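Side-chain contact in Lmo0135 protein (Listeria monocytogenes EGD-e, PDB 5ISU), which probably serves as the extracellular substrate-binding component of an ABC transporter, with peptides as the likely cargo: residues Ala291-Asp296 with Pro464-Asn469. Numbering follows the deposited sequence.
Sequences AAYGSD and PISYDN
With chi1 at -40° in Tyr293 and -66° in Asp468, CG stands anti to the carbonyl carbon in both residues, and the phenol of one meets the carboxylate of the other. The two side chains run nearly perpendicular, their flat groups turned 81° apart. Tyr293 OH lies 2.5 Å from Asp468 OD2, a very short hydrogen bond. Asp468 OD1, although 3.4 Å from Tyr293 OH, is poorly angled for a bond and is engaged instead by Ser466 OG, which donates to its syn lone pair over 2.6 Å. The two carboxylate oxygens thus have separate partners, an arrangement that should limit rotation of the group. Ser466 OG lies at the edge of the tyrosine ring, near its plane, but 4.0 Å from Tyr293 OH. One water spans that separation, 2.7 Å from Tyr293 OH and donating to Ser466 OG at 3.0 Å. Arg257 forms a salt bridge with Asp468 OD2, consistent with a charged carboxylate. The backbone departs from helical conformation at Tyr293, just past helix 285-292, and the tyrosine side chain also touches Ser352 of helix 351-365. The contact therefore ties the end of helix 285-292 to strand 462-475, which pairs antiparallel with strands 248-263 and 299-301 and is broken by a classic beta bulge, Ile465 and Ser466 together standing opposite Ser259 of strand 248-263.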
ATOM      1  N   ALA A 291      15.968  -6.406 -16.320  1.00 54.30           N
ATOM      2  CA  ALA A 291      15.782  -5.323 -17.286  1.00 58.87           C
ATOM      3  C   ALA A 291      15.067  -4.103 -16.705  1.00 61.67           C
ATOM      4  O   ALA A 291      15.393  -2.971 -17.067  1.00 65.80           O
ATOM      5  CB  ALA A 291      15.049  -5.829 -18.527  1.00 57.52           C
ATOM      6  N   ALA A 292      14.104  -4.329 -15.809  1.00 60.12           N
ATOM      7  CA  ALA A 292      13.327  -3.237 -15.210  1.00 58.99           C
ATOM      8  C   ALA A 292      14.150  -2.398 -14.237  1.00 62.68           C
ATOM      9  O   ALA A 292      14.358  -1.199 -14.439  1.00 69.59           O
ATOM     10  CB  ALA A 292      12.098  -3.790 -14.515  1.00 57.48           C
ATOM     11  N   TYR A 293      14.585  -3.047 -13.167  1.00 62.70           N
ATOM     12  CA  TYR A 293      15.408  -2.441 -12.138  1.00 59.63           C
ATOM     13  C   TYR A 293      16.805  -2.940 -12.577  1.00 63.61           C
ATOM     14  O   TYR A 293      16.898  -3.689 -13.548  1.00 73.00           O
ATOM     15  CB  TYR A 293      14.930  -2.921 -10.752  1.00 55.26           C
ATOM     16  CG  TYR A 293      13.387  -2.993 -10.648  1.00 53.13           C
ATOM     17  CD1 TYR A 293      12.600  -1.853 -10.410  1.00 54.32           C
ATOM     18  CD2 TYR A 293      12.723  -4.198 -10.828  1.00 50.10           C
ATOM     19  CE1 TYR A 293      11.193  -1.931 -10.350  1.00 51.69           C
ATOM     20  CE2 TYR A 293      11.330  -4.289 -10.764  1.00 48.96           C
ATOM     21  CZ  TYR A 293      10.558  -3.158 -10.528  1.00 53.04           C
ATOM     22  OH  TYR A 293       9.153  -3.286 -10.490  1.00 45.43           O
ATOM     23  N   GLY A 294      17.883  -2.529 -11.928  1.00 61.79           N
ATOM     24  CA  GLY A 294      19.219  -2.950 -12.390  1.00 63.75           C
ATOM     25  C   GLY A 294      19.646  -4.372 -12.059  1.00 62.70           C
ATOM     26  O   GLY A 294      20.261  -5.062 -12.870  1.00 62.90           O
ATOM     27  N   SER A 295      19.316  -4.797 -10.850  1.00 61.27           N
ATOM     28  CA  SER A 295      19.697  -6.093 -10.333  1.00 56.97           C
ATOM     29  C   SER A 295      18.568  -6.662  -9.505  1.00 56.96           C
ATOM     30  O   SER A 295      17.512  -6.033  -9.357  1.00 57.44           O
ATOM     31  CB  SER A 295      20.897  -5.904  -9.427  1.00 59.18           C
ATOM     32  OG  SER A 295      20.557  -5.084  -8.326  1.00 55.21           O
ATOM     33  N   ASP A 296      18.815  -7.823  -8.911  1.00 55.97           N
ATOM     34  CA  ASP A 296      17.797  -8.497  -8.103  1.00 55.87           C
ATOM     35  C   ASP A 296      17.654  -7.971  -6.665  1.00 54.17           C
ATOM     36  O   ASP A 296      16.897  -8.543  -5.883  1.00 54.10           O
ATOM     37  CB  ASP A 296      18.054 -10.017  -8.074  1.00 59.30           C
ATOM     38  CG  ASP A 296      19.296 -10.400  -7.280  1.00 62.67           C
ATOM     39  OD1 ASP A 296      20.269  -9.611  -7.243  1.00 64.97           O
ATOM     40  OD2 ASP A 296      19.289 -11.509  -6.702  1.00 70.17           O
ATOM     41  N   PRO A 464       1.767 -12.108 -12.463  1.00 35.82           N
ATOM     42  CA  PRO A 464       2.511 -11.444 -11.366  1.00 35.78           C
ATOM     43  C   PRO A 464       3.991 -11.435 -11.704  1.00 36.17           C
ATOM     44  O   PRO A 464       4.564 -12.483 -11.916  1.00 37.96           O
ATOM     45  CB  PRO A 464       2.237 -12.326 -10.141  1.00 35.59           C
ATOM     46  CG  PRO A 464       1.148 -13.279 -10.556  1.00 35.71           C
ATOM     47  CD  PRO A 464       1.203 -13.400 -12.043  1.00 36.29           C
ATOM     48  N   ILE A 465       4.596 -10.253 -11.778  1.00 35.57           N
ATOM     49  CA  ILE A 465       5.989 -10.151 -12.157  1.00 36.10           C
ATOM     50  C   ILE A 465       6.920 -10.229 -10.959  1.00 35.68           C
ATOM     51  O   ILE A 465       7.757 -11.115 -10.882  1.00 36.37           O
ATOM     52  CB  ILE A 465       6.266  -8.833 -12.903  1.00 36.51           C
ATOM     53  CG1 ILE A 465       5.418  -8.733 -14.174  1.00 36.23           C
ATOM     54  CG2 ILE A 465       7.744  -8.725 -13.254  1.00 37.94           C
ATOM     55  CD1 ILE A 465       5.470  -7.363 -14.825  1.00 36.93           C
ATOM     56  N   SER A 466       6.788  -9.287 -10.038  1.00 35.71           N
ATOM     57  CA  SER A 466       7.683  -9.240  -8.885  1.00 35.32           C
ATOM     58  C   SER A 466       7.122  -8.570  -7.650  1.00 34.57           C
ATOM     59  O   SER A 466       6.190  -7.772  -7.747  1.00 34.24           O
ATOM     60  CB  SER A 466       8.962  -8.504  -9.286  1.00 35.88           C
ATOM     61  OG  SER A 466       8.694  -7.189  -9.777  1.00 35.62           O
ATOM     62  N   TYR A 467       7.653  -8.959  -6.490  1.00 31.93           N
ATOM     63  CA  TYR A 467       7.337  -8.301  -5.250  1.00 33.66           C
ATOM     64  C   TYR A 467       8.492  -7.339  -5.121  1.00 36.71           C
ATOM     65  O   TYR A 467       9.657  -7.757  -5.025  1.00 38.28           O
ATOM     66  CB  TYR A 467       7.255  -9.259  -4.058  1.00 34.37           C
ATOM     67  CG  TYR A 467       6.315 -10.407  -4.319  1.00 33.55           C
ATOM     68  CD1 TYR A 467       5.011 -10.164  -4.757  1.00 32.95           C
ATOM     69  CD2 TYR A 467       6.707 -11.724  -4.119  1.00 33.46           C
ATOM     70  CE1 TYR A 467       4.134 -11.193  -5.017  1.00 32.40           C
ATOM     71  CE2 TYR A 467       5.828 -12.768  -4.369  1.00 33.73           C
ATOM     72  CZ  TYR A 467       4.537 -12.489  -4.828  1.00 33.32           C
ATOM     73  OH  TYR A 467       3.627 -13.499  -5.105  1.00 32.70           O
ATOM     74  N   ASP A 468       8.168  -6.049  -5.166  1.00 37.66           N
ATOM     75  CA  ASP A 468       9.165  -4.984  -5.181  1.00 39.02           C
ATOM     76  C   ASP A 468       9.654  -4.447  -3.830  1.00 38.60           C
ATOM     77  O   ASP A 468       8.949  -4.472  -2.832  1.00 38.29           O
ATOM     78  CB  ASP A 468       8.617  -3.832  -6.018  1.00 39.74           C
ATOM     79  CG  ASP A 468       8.465  -4.192  -7.488  1.00 43.51           C
ATOM     80  OD1 ASP A 468       8.739  -5.355  -7.881  1.00 42.44           O
ATOM     81  OD2 ASP A 468       8.078  -3.288  -8.262  1.00 45.09           O
ATOM     82  N   ASN A 469      10.887  -3.966  -3.823  1.00 39.73           N
ATOM     83  CA  ASN A 469      11.469  -3.363  -2.616  1.00 41.33           C
ATOM     84  C   ASN A 469      11.560  -1.868  -2.836  1.00 38.18           C
ATOM     85  O   ASN A 469      11.579  -1.411  -3.955  1.00 40.87           O
ATOM     86  CB  ASN A 469      12.872  -3.909  -2.331  1.00 41.55           C
ATOM     87  CG  ASN A 469      12.882  -5.399  -2.074  1.00 43.40           C
ATOM     88  OD1 ASN A 469      11.946  -5.957  -1.499  1.00 43.41           O
ATOM     89  ND2 ASN A 469      13.944  -6.055  -2.510  1.00 44.51           N
TER
HETATM   90  O   HOH W   1       8.407  -5.376 -12.103  1.00 40.68           O